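Local coordinates for nuclear fusion protein BIK1 (Saccharomyces cerevisiae, PDB 6FC6), which is required for nuclear fusion, chromosome disjunction and nuclear segregation in mitosis and binds microtubules, its CAP-Gly domain here holding a Bim1 peptide, at residues Met3-Arg8 against Leu78-Ser83; Gly11-Ile16 against Arg21-Tyr26; Lys56-Thr61 against Gly67-Leu72. All blocks are in the same frame, centred on the assembly; numbering follows the deposited sequence.

The three contacts lead from the paired helices 4-7 and 72-81 to the peptide-binding side of this CAP-Gly domain. Contact 1 brings these two helices together; contacts 2 and 3 are both nested in the chain loop it closes. Centres of contacts 1 and 2 lie about 10 Å apart, with Cys-12 SG 3.4 Å from Ala-82 CB. Contacts 2 and 3, about 11 Å between centres, reach the same antiparallel sheet and meet where Lys-25 NZ lies 3.0 Å from Gln-60 O, a probable hydrogen bond. Contacts 1 and 3 are about 16 Å apart by centres, yet Leu-72 still touches Met-3. The bound peptide is held at contact 3, by strand 67-71.

Contact 1: residues Met3-Arg8 against Leu78-Ser83; sequences MDRYQR and LIEKAS
Ile-79 of helix 72-81 meets Tyr-6 of helix 4-7 with its branch methyl: CG2 lies 3.9 Å from Tyr-6 CD1, at the edge of the ring and in its plane, the two side chains crossing at about a right angle. A beta-branched residue suits this place, because CG1 turned beside the backbone N (chi1 -63°) leaves CG2 to meet the tyrosine. The ring is gripped from its own helix as well, with Arg-5 CG 3.7 Å above one face and over the centre, while Leu-72, Ala-76 and Val-27 also touch Tyr-6. One residue on, Glu-80 bends at chi2 (61°) and brings OE1 to 3.2 Å from Arg-5 NH1 in a salt bridge. The N-H points fairly straight at OE1, which lies close to the guanidinium plane, but NH1 comes to OE1 from above the carboxylate plane, the guanidinium and carboxylate planes being 63° apart. A water donates to the same OE1 and to Arg-5 O, 2.9 Å from each, and adds a second tie between the helices. Where the helix ends, Lys-9 NZ bonds to the carbonyl oxygens of Ile-79 and Ala-82. The exposed charges, joined through a single carboxylate oxygen that water shares, probably add only modest strength to a contact that also rests on the apolar meeting of Ile-79 and Tyr-6.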
loop_
_atom_site.group_PDB
_atom_site.type_symbol
_atom_site.label_atom_id
_atom_site.label_comp_id
_atom_site.label_asym_id
_atom_site.label_seq_id
_atom_site.Cartn_x
_atom_site.Cartn_y
_atom_site.Cartn_z
ATOM N N MET A 3 -4.147 -6.657 12.035
ATOM C CA MET A 3 -3.955 -5.500 11.132
ATOM C C MET A 3 -4.099 -4.158 11.805
ATOM O O MET A 3 -3.739 -3.149 11.188
ATOM C CB MET A 3 -4.981 -5.500 9.965
ATOM C CG MET A 3 -4.914 -6.626 9.007
ATOM S SD MET A 3 -3.279 -6.802 8.355
ATOM C CE MET A 3 -2.514 -7.971 9.509
ATOM N N ASP A 4 -4.654 -4.113 13.030
ATOM C CA ASP A 4 -4.928 -2.834 13.668
ATOM C C ASP A 4 -3.704 -1.930 13.812
ATOM O O ASP A 4 -3.803 -0.702 13.591
ATOM C CB ASP A 4 -5.498 -3.026 15.083
ATOM C CG ASP A 4 -6.845 -3.786 15.109
ATOM O OD1 ASP A 4 -7.395 -4.217 14.052
ATOM O OD2 ASP A 4 -7.323 -3.947 16.241
ATOM N N ARG A 5 -2.558 -2.502 14.180
ATOM C CA ARG A 5 -1.350 -1.634 14.416
ATOM C C ARG A 5 -0.897 -0.943 13.082
ATOM O O ARG A 5 -0.468 0.199 13.078
ATOM C CB ARG A 5 -0.216 -2.413 15.033
ATOM C CG ARG A 5 0.344 -3.550 14.192
ATOM C CD ARG A 5 1.660 -4.117 14.703
ATOM N NE ARG A 5 1.515 -4.686 16.015
ATOM C CZ ARG A 5 1.906 -4.102 17.142
ATOM N NH1 ARG A 5 2.536 -2.922 17.140
ATOM N NH2 ARG A 5 1.683 -4.723 18.276
ATOM N N TYR A 6 -1.080 -1.652 11.980
ATOM C CA TYR A 6 -0.773 -1.099 10.662
ATOM C C TYR A 6 -1.838 -0.119 10.164
ATOM O O TYR A 6 -1.525 0.929 9.539
ATOM C CB TYR A 6 -0.612 -2.240 9.668
ATOM C CG TYR A 6 0.337 -3.260 10.119
ATOM C CD1 TYR A 6 1.679 -2.920 10.302
ATOM C CD2 TYR A 6 -0.080 -4.512 10.503
ATOM C CE1 TYR A 6 2.605 -3.828 10.787
ATOM C CE2 TYR A 6 0.845 -5.439 10.998
ATOM C CZ TYR A 6 2.166 -5.085 11.142
ATOM O OH TYR A 6 3.073 -5.996 11.650
ATOM N N GLN A 7 -3.090 -0.428 10.452
ATOM C CA GLN A 7 -4.210 0.489 10.119
ATOM C C GLN A 7 -4.139 1.829 10.793
ATOM O O GLN A 7 -4.480 2.860 10.191
ATOM C CB GLN A 7 -5.554 -0.187 10.333
ATOM C CG GLN A 7 -5.821 -1.079 9.150
ATOM C CD GLN A 7 -6.946 -2.030 9.376
ATOM O OE1 GLN A 7 -7.501 -2.070 10.450
ATOM N NE2 GLN A 7 -7.272 -2.835 8.355
ATOM N N ARG A 8 -3.589 1.846 11.991
ATOM C CA ARG A 8 -3.380 3.107 12.694
ATOM C C ARG A 8 -2.374 4.000 12.055
ATOM O O ARG A 8 -2.272 5.139 12.433
ATOM C CB ARG A 8 -2.938 2.857 14.169
ATOM C CG ARG A 8 -4.066 2.305 15.035
ATOM C CD ARG A 8 -3.688 2.348 16.532
ATOM N NE ARG A 8 -2.783 1.248 16.916
ATOM C CZ ARG A 8 -3.186 0.022 17.304
ATOM N NH1 ARG A 8 -2.297 -0.883 17.652
ATOM N NH2 ARG A 8 -4.469 -0.322 17.351
ATOM N N LEU A 78 8.652 -1.550 8.320
ATOM C CA LEU A 78 8.729 -0.143 7.901
ATOM C C LEU A 78 7.547 0.630 8.397
ATOM O O LEU A 78 7.696 1.751 8.857
ATOM C CB LEU A 78 8.841 -0.024 6.394
ATOM C CG LEU A 78 10.055 -0.754 5.814
ATOM C CD1 LEU A 78 9.995 -0.877 4.299
ATOM C CD2 LEU A 78 11.324 -0.050 6.232
ATOM N N ILE A 79 6.354 0.013 8.379
ATOM C CA ILE A 79 5.168 0.719 8.815
ATOM C C ILE A 79 5.184 0.921 10.343
ATOM O O ILE A 79 4.796 1.976 10.858
ATOM C CB ILE A 79 3.883 -0.052 8.404
ATOM C CG1 ILE A 79 3.782 -0.145 6.900
ATOM C CG2 ILE A 79 2.660 0.638 8.986
ATOM C CD1 ILE A 79 2.628 -1.020 6.415
ATOM N N GLU A 80 5.640 -0.091 11.052
ATOM C CA GLU A 80 5.791 0.002 12.509
ATOM C C GLU A 80 6.724 1.148 12.918
ATOM O O GLU A 80 6.392 1.897 13.799
ATOM C CB GLU A 80 6.342 -1.306 13.094
ATOM C CG GLU A 80 6.406 -1.277 14.630
ATOM C CD GLU A 80 5.042 -1.096 15.296
ATOM O OE1 GLU A 80 3.981 -1.410 14.687
ATOM O OE2 GLU A 80 5.028 -0.626 16.441
ATOM N N LYS A 81 7.846 1.280 12.245
ATOM C CA LYS A 81 8.785 2.379 12.512
ATOM C C LYS A 81 8.254 3.752 12.117
ATOM O O LYS A 81 8.679 4.739 12.684
ATOM C CB LYS A 81 10.132 2.115 11.812
ATOM N N ALA A 82 7.338 3.829 11.155
ATOM C CA ALA A 82 6.784 5.119 10.734
ATOM C C ALA A 82 6.020 5.770 11.899
ATOM O O ALA A 82 5.457 5.079 12.773
ATOM C CB ALA A 82 5.840 4.934 9.550
ATOM N N SER A 83 5.984 7.094 11.900
ATOM C CA SER A 83 5.278 7.832 12.948
ATOM C C SER A 83 4.538 9.010 12.346
ATOM O O SER A 83 3.481 8.834 11.748
ATOM C CB SER A 83 6.274 8.293 14.020
HETATM O O HOH W 1 2.427 0.549 13.179
#

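Contact 2: residues Gly11-Ile16 against Arg21-Tyr26; sequences GCFIQI and RGQLKY
Residues Gly-11 to Gln-15 run antiparallel to Arg-21 to Leu-24 as the two arms of a beta hairpin, the axes of strands 13-16 and 21-26 approaching to 4.6 Å with their directions 135° apart. Ile-14 and Gly-22 form the hydrogen-bonded pair, N to O in both directions at 2.9 Å, between the non-hydrogen-bonded pairs Phe-13 with Gln-23 and Gln-15 with Arg-21. The bonding continues ahead of strand 13-16, where Leu-24 N bonds to Cys-12 O and Gly-11 N to Leu-24 O. The Phe-13 ring is sandwiched. Over one face lies the Arg-21 guanidinium, stacked almost parallel with CZ 4.2 Å from the ring centroid, a cation-pi contact; the extended arginine chain, with CG turned opposite its own backbone N (chi1 -171°), carries the guanidinium diagonally across to Phe-13, away from the turn. Over the opposite face lies Gln-23, whose CG makes a CH-pi contact 4.0 Å from the centroid. Its amide, nearly parallel to the ring, sends NE2 to Gly-11 O at 3.0 Å; the bond is almost straight and in the amide plane, though tilted from the carbonyl plane. That bond helps to hold the amide flat over the phenylalanine ring. Glycine suits two places here, for different reasons: Gly-11 has a positive phi at which a CB would press on the preceding carbonyl, and a CB on Gly-22 would come tight against Ile-16 CD1. Strand 20-28 carries strand 37-41 on its other edge, through backbone bonds between Gln-23 and Asp-41 and a classic beta bulge in which Lys-25 and Tyr-26 face Gly-39; the buried, apolar Ile-16 and Leu-24 pack on Val-40 and Ala-38 of that strand, while Leu-24 also packs on Ile-79 of helix 72-81.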
loop_
_atom_site.group_PDB
_atom_site.type_symbol
_atom_site.label_atom_id
_atom_site.label_comp_id
_atom_site.label_asym_id
_atom_site.label_seq_id
_atom_site.Cartn_x
_atom_site.Cartn_y
_atom_site.Cartn_z
ATOM N N GLY A 11 -1.870 6.956 6.210
ATOM C CA GLY A 11 -1.538 8.395 6.041
ATOM C C GLY A 11 -0.062 8.698 6.300
ATOM O O GLY A 11 0.437 9.691 5.834
ATOM N N CYS A 12 0.653 7.804 6.960
ATOM C CA CYS A 12 2.093 7.923 7.082
ATOM C C CYS A 12 2.871 7.599 5.832
ATOM O O CYS A 12 2.369 6.989 4.928
ATOM C CB CYS A 12 2.656 7.048 8.222
ATOM S SG CYS A 12 2.928 5.276 7.776
ATOM N N PHE A 13 4.147 7.991 5.857
ATOM C CA PHE A 13 5.077 7.734 4.791
ATOM C C PHE A 13 6.094 6.717 5.180
ATOM O O PHE A 13 6.571 6.732 6.280
ATOM C CB PHE A 13 5.750 9.043 4.361
ATOM C CG PHE A 13 4.787 10.009 3.711
ATOM C CD1 PHE A 13 3.995 10.823 4.465
ATOM C CD2 PHE A 13 4.653 10.042 2.316
ATOM C CE1 PHE A 13 3.103 11.679 3.855
ATOM C CE2 PHE A 13 3.790 10.918 1.712
ATOM C CZ PHE A 13 2.972 11.696 2.482
ATOM N N ILE A 14 6.424 5.823 4.268
ATOM C CA ILE A 14 7.447 4.815 4.474
ATOM C C ILE A 14 8.425 4.856 3.307
ATOM O O ILE A 14 8.078 5.298 2.219
ATOM C CB ILE A 14 6.898 3.399 4.612
ATOM C CG1 ILE A 14 5.986 2.989 3.436
ATOM C CG2 ILE A 14 6.158 3.228 5.922
ATOM C CD1 ILE A 14 5.599 1.528 3.492
ATOM N N GLN A 15 9.627 4.354 3.529
ATOM C CA GLN A 15 10.694 4.449 2.542
ATOM C C GLN A 15 10.872 3.051 2.088
ATOM O O GLN A 15 11.460 2.254 2.768
ATOM C CB GLN A 15 11.991 5.025 3.132
ATOM C CG GLN A 15 12.988 5.462 2.064
ATOM C CD GLN A 15 12.603 6.807 1.438
ATOM O OE1 GLN A 15 12.224 7.757 2.145
ATOM N NE2 GLN A 15 12.702 6.894 0.122
ATOM N N ILE A 16 10.288 2.719 0.957
ATOM C CA ILE A 16 10.260 1.353 0.510
ATOM C C ILE A 16 11.549 1.127 -0.279
ATOM O O ILE A 16 11.789 1.834 -1.238
ATOM C CB ILE A 16 9.070 1.072 -0.386
ATOM C CG1 ILE A 16 7.775 1.384 0.383
ATOM C CG2 ILE A 16 9.058 -0.376 -0.834
ATOM C CD1 ILE A 16 6.664 1.853 -0.520
ATOM N N ARG A 21 9.846 6.686 -1.519
ATOM C CA ARG A 21 8.922 7.119 -0.496
ATOM C C ARG A 21 7.481 6.826 -0.963
ATOM O O ARG A 21 7.126 7.129 -2.084
ATOM C CB ARG A 21 9.122 8.575 -0.259
ATOM C CG ARG A 21 8.391 9.172 0.920
ATOM C CD ARG A 21 8.847 10.632 1.051
ATOM N NE ARG A 21 8.601 11.214 2.365
ATOM C CZ ARG A 21 7.800 12.251 2.622
ATOM N NH1 ARG A 21 7.118 12.868 1.653
ATOM N NH2 ARG A 21 7.672 12.679 3.888
ATOM N N GLY A 22 6.677 6.202 -0.105
ATOM C CA GLY A 22 5.267 6.005 -0.406
ATOM C C GLY A 22 4.362 6.314 0.780
ATOM O O GLY A 22 4.761 6.099 1.920
ATOM N N GLN A 23 3.170 6.829 0.504
ATOM C CA GLN A 23 2.200 7.066 1.551
ATOM C C GLN A 23 1.306 5.807 1.717
ATOM O O GLN A 23 0.719 5.323 0.763
ATOM C CB GLN A 23 1.349 8.281 1.242
ATOM C CG GLN A 23 0.534 8.725 2.447
ATOM C CD GLN A 23 -0.358 9.899 2.172
ATOM O OE1 GLN A 23 -0.719 10.128 1.065
ATOM N NE2 GLN A 23 -0.687 10.651 3.201
ATOM N N LEU A 24 1.197 5.317 2.942
ATOM C CA LEU A 24 0.354 4.162 3.232
ATOM C C LEU A 24 -1.135 4.596 3.168
ATOM O O LEU A 24 -1.564 5.479 3.889
ATOM C CB LEU A 24 0.699 3.600 4.585
ATOM C CG LEU A 24 -0.190 2.391 5.002
ATOM C CD1 LEU A 24 0.155 1.212 4.110
ATOM C CD2 LEU A 24 0.031 2.018 6.481
ATOM N N LYS A 25 -1.895 3.959 2.311
ATOM C CA LYS A 25 -3.305 4.317 2.151
ATOM C C LYS A 25 -4.341 3.223 2.475
ATOM O O LYS A 25 -5.528 3.522 2.547
ATOM C CB LYS A 25 -3.539 4.905 0.764
ATOM C CG LYS A 25 -2.571 6.058 0.560
ATOM C CD LYS A 25 -3.023 7.083 -0.408
ATOM C CE LYS A 25 -3.705 8.195 0.310
ATOM N NZ LYS A 25 -4.293 9.042 -0.725
ATOM N N TYR A 26 -3.899 1.981 2.558
ATOM C CA TYR A 26 -4.817 0.867 2.751
ATOM C C TYR A 26 -4.057 -0.262 3.353
ATOM O O TYR A 26 -2.868 -0.482 2.973
ATOM C CB TYR A 26 -5.398 0.389 1.402
ATOM C CG TYR A 26 -6.230 -0.851 1.522
ATOM C CD1 TYR A 26 -7.544 -0.820 2.060
ATOM C CD2 TYR A 26 -5.744 -2.036 1.123
ATOM C CE1 TYR A 26 -8.272 -1.974 2.171
ATOM C CE2 TYR A 26 -6.503 -3.196 1.235
ATOM C CZ TYR A 26 -7.763 -3.139 1.759
ATOM O OH TYR A 26 -8.484 -4.352 1.822
#

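Contact 3: residues Lys56-Thr61 against Gly67-Leu72; sequences KKYFQT and GLFIQL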
loop_
_atom_site.group_PDB
_atom_site.type_symbol
_atom_site.label_atom_id
_atom_site.label_comp_id
_atom_site.label_asym_id
_atom_site.label_seq_id
_atom_site.Cartn_x
_atom_site.Cartn_y
_atom_site.Cartn_z
ATOM N N LYS A 56 -13.057 -2.490 -8.013
ATOM C CA LYS A 56 -13.293 -1.922 -6.692
ATOM C C LYS A 56 -12.228 -0.921 -6.266
ATOM O O LYS A 56 -11.062 -1.169 -6.440
ATOM C CB LYS A 56 -13.299 -3.051 -5.739
ATOM C CG LYS A 56 -13.564 -2.673 -4.299
ATOM C CD LYS A 56 -13.414 -3.894 -3.369
ATOM C CE LYS A 56 -14.092 -3.649 -2.016
ATOM N NZ LYS A 56 -13.688 -4.701 -1.040
ATOM N N LYS A 57 -12.656 0.180 -5.654
ATOM C CA LYS A 57 -11.718 1.170 -5.124
ATOM C C LYS A 57 -11.230 0.750 -3.755
ATOM O O LYS A 57 -12.069 0.545 -2.857
ATOM C CB LYS A 57 -12.397 2.512 -5.003
ATOM C CG LYS A 57 -12.869 3.035 -6.328
ATOM C CD LYS A 57 -12.852 4.544 -6.422
ATOM C CE LYS A 57 -13.992 5.167 -5.692
ATOM N NZ LYS A 57 -13.915 6.637 -5.998
ATOM N N TYR A 58 -9.920 0.622 -3.601
ATOM C CA TYR A 58 -9.292 0.402 -2.319
ATOM C C TYR A 58 -8.795 1.692 -1.688
ATOM O O TYR A 58 -8.894 1.882 -0.474
ATOM C CB TYR A 58 -8.169 -0.627 -2.481
ATOM C CG TYR A 58 -8.693 -2.023 -2.767
ATOM C CD1 TYR A 58 -9.051 -2.425 -4.026
ATOM C CD2 TYR A 58 -8.854 -2.938 -1.734
ATOM C CE1 TYR A 58 -9.569 -3.677 -4.258
ATOM C CE2 TYR A 58 -9.408 -4.185 -1.951
ATOM C CZ TYR A 58 -9.741 -4.560 -3.218
ATOM O OH TYR A 58 -10.240 -5.831 -3.451
ATOM N N PHE A 59 -8.200 2.558 -2.503
ATOM C CA PHE A 59 -7.742 3.851 -2.038
ATOM C C PHE A 59 -7.569 4.835 -3.195
ATOM O O PHE A 59 -7.657 4.488 -4.339
ATOM C CB PHE A 59 -6.409 3.714 -1.307
ATOM C CG PHE A 59 -5.304 3.086 -2.154
ATOM C CD1 PHE A 59 -5.145 1.721 -2.195
ATOM C CD2 PHE A 59 -4.354 3.862 -2.712
ATOM C CE1 PHE A 59 -4.125 1.134 -2.870
ATOM C CE2 PHE A 59 -3.305 3.293 -3.415
ATOM C CZ PHE A 59 -3.179 1.919 -3.505
ATOM N N GLN A 60 -7.248 6.039 -2.835
ATOM C CA GLN A 60 -7.068 7.112 -3.787
ATOM C C GLN A 60 -5.561 7.322 -4.100
ATOM O O GLN A 60 -4.722 7.321 -3.190
ATOM C CB GLN A 60 -7.608 8.404 -3.173
ATOM C CG GLN A 60 -7.624 9.555 -4.146
ATOM C CD GLN A 60 -8.335 10.745 -3.578
ATOM O OE1 GLN A 60 -8.484 10.884 -2.371
ATOM N NE2 GLN A 60 -8.819 11.605 -4.458
ATOM N N THR A 61 -5.274 7.524 -5.371
ATOM C CA THR A 61 -3.872 7.829 -5.762
ATOM C C THR A 61 -3.852 9.230 -6.415
ATOM O O THR A 61 -4.845 9.658 -7.040
ATOM C CB THR A 61 -3.296 6.799 -6.738
ATOM O OG1 THR A 61 -4.015 6.886 -7.964
ATOM C CG2 THR A 61 -3.401 5.453 -6.195
ATOM N N GLY A 67 -0.326 4.076 -7.644
ATOM C CA GLY A 67 -0.724 3.160 -6.581
ATOM C C GLY A 67 -0.088 1.801 -6.741
ATOM O O GLY A 67 0.193 1.368 -7.872
ATOM N N LEU A 68 0.194 1.153 -5.609
ATOM C CA LEU A 68 0.783 -0.208 -5.638
ATOM C C LEU A 68 0.334 -1.035 -4.416
ATOM O O LEU A 68 0.250 -0.493 -3.298
ATOM C CB LEU A 68 2.288 -0.081 -5.606
ATOM C CG LEU A 68 3.107 -1.354 -5.782
ATOM C CD1 LEU A 68 2.947 -1.862 -7.237
ATOM C CD2 LEU A 68 4.562 -1.084 -5.453
ATOM N N PHE A 69 -0.026 -2.292 -4.645
ATOM C CA PHE A 69 -0.333 -3.233 -3.581
ATOM C C PHE A 69 0.934 -4.004 -3.295
ATOM O O PHE A 69 1.455 -4.612 -4.209
ATOM C CB PHE A 69 -1.443 -4.210 -3.924
ATOM C CG PHE A 69 -2.775 -3.564 -4.024
ATOM C CD1 PHE A 69 -3.467 -3.187 -2.862
ATOM C CD2 PHE A 69 -3.358 -3.292 -5.261
ATOM C CE1 PHE A 69 -4.693 -2.557 -2.924
ATOM C CE2 PHE A 69 -4.585 -2.639 -5.324
ATOM C CZ PHE A 69 -5.268 -2.280 -4.143
ATOM N N ILE A 70 1.408 -4.016 -2.050
ATOM C CA ILE A 70 2.610 -4.746 -1.661
ATOM C C ILE A 70 2.230 -5.725 -0.566
ATOM O O ILE A 70 1.496 -5.350 0.326
ATOM C CB ILE A 70 3.659 -3.830 -1.089
ATOM C CG1 ILE A 70 3.991 -2.721 -2.093
ATOM C CG2 ILE A 70 4.948 -4.654 -0.765
ATOM C CD1 ILE A 70 4.870 -1.614 -1.521
ATOM N N GLN A 71 2.762 -6.933 -0.603
ATOM C CA GLN A 71 2.456 -7.926 0.456
ATOM C C GLN A 71 2.859 -7.349 1.776
ATOM O O GLN A 71 3.962 -6.785 1.911
ATOM C CB GLN A 71 3.234 -9.194 0.229
ATOM C CG GLN A 71 2.817 -9.940 -1.022
ATOM C CD GLN A 71 3.553 -11.276 -1.105
ATOM O OE1 GLN A 71 4.667 -11.415 -0.610
ATOM N NE2 GLN A 71 2.933 -12.253 -1.724
ATOM N N LEU A 72 1.923 -7.329 2.698
ATOM C CA LEU A 72 2.115 -6.655 3.961
ATOM C C LEU A 72 3.400 -7.080 4.696
ATOM O O LEU A 72 4.055 -6.250 5.331
ATOM C CB LEU A 72 0.906 -6.836 4.837
ATOM C CG LEU A 72 0.988 -6.242 6.236
ATOM C CD1 LEU A 72 1.124 -4.721 6.177
ATOM C CD2 LEU A 72 -0.229 -6.654 7.050
#
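Phe-69 turns its ring edge to the face of Tyr-58 in a T-shaped pair, the planes at 84° and the centroids 5.3 Å apart, with CZ 3.7 Å from Tyr-58 CG. Phe-69 in turn offers its face to the edge of Phe-59 in an offset edge-to-face pair, planes at 76°, where the two CE1 atoms of Phe-59 and Phe-69 stand 3.7 Å apart. Two further rim atoms of Phe-59 lie against the backbone of strand 67-71: CE2 is 4.1 Å from Gly-67 CA, and CZ is 4.0 Å from Leu-68 N. Phe-59 reaches this place with CG set between its backbone N and carbonyl carbon (chi1 58°), which swings the ring toward the strand. Tyr-58, Phe-59 and Phe-69 thus form an aromatic cluster in the CAP-Gly domain, a member of the SH3 clan, joining the loop after strand 56-57 to the edge strand of the four-stranded sheet. The same strand serves the ligand: Phe-69 makes backbone hydrogen bonds to the bound Bim1 peptide, and Leu-68 and Gln-71 pack on it. Replacing Phe-59 by an alanine would probably open a gap between the loop and Gly-67 and leave Phe-69 without the ring edge against its face, freer to turn. Tyr-58 suits its place because its ring gives Phe-69 a face while its OH is hydrogen-bonded to Asp-31 N. Farther along, Thr-61 puts CG2 3.5 Å from Gly-67 CA and spends OG1 on Tyr-63 O. Gly-67 suits its place, since a CB there would clash with this methyl and crowd Phe-59 CE2.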